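Local coordinates for putative cytosolic protein (Geobacillus zalihae, PDB 6AHX) that probably represses transcription as a copper-sensing operon regulator of the CsoR family, releasing its operator DNA when copper(I) binds, at the interface of chains A and B. Residues are numbered along the deposited sequence; one frame, centred on the assembly and turned at random. Chains: chain A/B, Putative cytosolic protein.

The interface of chains A and B. Residues chain A 64, 67-68, 75; chain B 46, 49-50, 53.
A:Cys75 and B:Cys46 form an intersubunit disulfide at a helix-helix dimer interface of the CsoR family, and an apolar cluster beside it packs the two long helices 46-70 together. In this family a cysteine at each of these positions, with a histidine on the chain that supplies the A:Cys75-type cysteine, makes up the Cys-His-Cys copper(I) site between subunits; the disulfide takes up both expected thiolates, so this oxidised state, which may have arisen during purification or crystallisation, would probably not bind copper there. The two sulfurs, A:Cys75 SG and B:Cys46 SG, are 2.1 Å apart, and the bridge is right-handed, with a CB-SG-SG-CB torsion near 105°. B:Cys46 directs its sulfur anti to the backbone N (chi1 165°), across to the short helix 72-75 of the partner. Beside the bridge, the gamma-methyl A:Ile67 CG2 comes within 3.7 Å of B:Cys46 SG.

B:Leu50, with the most buried surface in this patch, splits its two methyls between neighbours. B:Leu50 CD2 lies against the backbone of the partner helix, 3.7 Å from A:Ala64 CA, and also touches the methyl of that alanine. B:Leu50 CD1 meets the ring edge of A:Phe68 in the ring plane, 3.9 Å from A:Phe68 CD1. A:Ile67 and B:Leu50 run antiparallel alongside each other, with A:Ile67 CG2 3.9 Å from B:Leu50 CD2. The longer branch of A:Ile67 is extended (chi2 168°) and carries its CD1 methyl away from the disulfide. There A:Ile67 CD1 meets B:Ile53 CD1 tip to tip at 4.0 Å, while B:Ile49 crosses the branch at about a right angle and offers its CG2. The dimer's two-fold repeats the arrangement with the chains exchanged.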
ATOM      1  N   ALA A  64       2.824  10.331  -1.486  1.00 23.47           N
ATOM      2  CA  ALA A  64       1.936  11.240  -2.210  1.00 26.18           C
ATOM      3  C   ALA A  64       2.228  12.754  -1.961  1.00 27.52           C
ATOM      4  O   ALA A  64       2.238  13.588  -2.896  1.00 29.57           O
ATOM      5  CB  ALA A  64       0.489  10.954  -1.808  1.00 25.49           C
ATOM      6  N   ILE A  67       5.437  13.689  -3.802  1.00 27.79           N
ATOM      7  CA  ILE A  67       5.170  13.833  -5.212  1.00 28.22           C
ATOM      8  C   ILE A  67       4.403  15.119  -5.456  1.00 27.49           C
ATOM      9  O   ILE A  67       4.719  15.865  -6.368  1.00 27.57           O
ATOM     10  CB  ILE A  67       4.331  12.638  -5.739  1.00 31.86           C
ATOM     11  CG1 ILE A  67       5.169  11.316  -5.729  1.00 32.27           C
ATOM     12  CG2 ILE A  67       3.692  12.909  -7.144  1.00 31.04           C
ATOM     13  CD1 ILE A  67       4.282  10.080  -5.956  1.00 31.44           C
ATOM     14  N   PHE A  68       3.370  15.342  -4.669  1.00 27.70           N
ATOM     15  CA  PHE A  68       2.642  16.598  -4.740  1.00 29.41           C
ATOM     16  C   PHE A  68       3.551  17.855  -4.566  1.00 26.38           C
ATOM     17  O   PHE A  68       3.434  18.808  -5.325  1.00 27.02           O
ATOM     18  CB  PHE A  68       1.460  16.614  -3.753  1.00 28.97           C
ATOM     19  CG  PHE A  68       0.452  17.691  -4.050  1.00 31.05           C
ATOM     20  CD1 PHE A  68      -0.550  17.501  -4.955  1.00 34.64           C
ATOM     21  CD2 PHE A  68       0.527  18.907  -3.441  1.00 32.98           C
ATOM     22  CE1 PHE A  68      -1.486  18.507  -5.230  1.00 30.54           C
ATOM     23  CE2 PHE A  68      -0.408  19.908  -3.692  1.00 34.63           C
ATOM     24  CZ  PHE A  68      -1.398  19.713  -4.604  1.00 32.47           C
ATOM     25  N   CYS A  75       0.215  18.345 -10.545  1.00 31.78           N
ATOM     26  CA  CYS A  75      -0.677  17.644  -9.658  1.00 33.48           C
ATOM     27  C   CYS A  75      -1.964  18.390  -9.402  1.00 35.97           C
ATOM     28  O   CYS A  75      -2.971  17.742  -9.135  1.00 39.12           O
ATOM     29  CB  CYS A  75      -0.026  17.355  -8.283  1.00 35.85           C
ATOM     30  SG  CYS A  75       1.537  16.473  -8.328  1.00 33.58           S
TER
ATOM     31  N   CYS B  46       1.120  13.108 -12.805  1.00 30.10           N
ATOM     32  CA  CYS B  46       1.011  13.061 -11.383  1.00 30.72           C
ATOM     33  C   CYS B  46      -0.400  12.741 -10.885  1.00 27.80           C
ATOM     34  O   CYS B  46      -0.551  11.936 -10.000  1.00 27.44           O
ATOM     35  CB  CYS B  46       1.488  14.352 -10.787  1.00 32.07           C
ATOM     36  SG  CYS B  46       1.001  14.534  -9.071  1.00 36.45           S
ATOM     37  N   ILE B  49      -1.051   9.095 -10.878  1.00 29.51           N
ATOM     38  CA  ILE B  49      -0.282   8.452  -9.837  1.00 27.58           C
ATOM     39  C   ILE B  49      -0.946   8.640  -8.487  1.00 25.26           C
ATOM     40  O   ILE B  49      -1.153   7.651  -7.752  1.00 23.92           O
ATOM     41  CB  ILE B  49       1.185   8.877  -9.867  1.00 27.22           C
ATOM     42  CG1 ILE B  49       1.849   8.367 -11.179  1.00 27.59           C
ATOM     43  CG2 ILE B  49       1.915   8.348  -8.636  1.00 31.30           C
ATOM     44  CD1 ILE B  49       3.339   8.650 -11.310  1.00 30.44           C
ATOM     45  N   LEU B  50      -1.361   9.866  -8.195  1.00 23.08           N
ATOM     46  CA  LEU B  50      -1.898  10.163  -6.886  1.00 23.47           C
ATOM     47  C   LEU B  50      -3.278   9.564  -6.728  1.00 24.35           C
ATOM     48  O   LEU B  50      -3.641   9.180  -5.645  1.00 25.03           O
ATOM     49  CB  LEU B  50      -1.998  11.678  -6.685  1.00 25.57           C
ATOM     50  CG  LEU B  50      -0.666  12.423  -6.539  1.00 26.95           C
ATOM     51  CD1 LEU B  50      -1.018  13.859  -6.195  1.00 27.97           C
ATOM     52  CD2 LEU B  50       0.313  11.857  -5.521  1.00 28.32           C
ATOM     53  N   ILE B  53      -2.466   5.993  -5.718  1.00 20.89           N
ATOM     54  CA  ILE B  53      -2.038   5.890  -4.346  1.00 20.38           C
ATOM     55  C   ILE B  53      -3.225   5.922  -3.396  1.00 20.48           C
ATOM     56  O   ILE B  53      -3.273   5.204  -2.374  1.00 18.38           O
ATOM     57  CB  ILE B  53      -1.010   6.963  -3.977  1.00 22.52           C
ATOM     58  CG1 ILE B  53       0.321   6.685  -4.722  1.00 24.43           C
ATOM     59  CG2 ILE B  53      -0.691   6.936  -2.476  1.00 23.54           C
ATOM     60  CD1 ILE B  53       1.414   7.737  -4.575  1.00 22.59           C
TER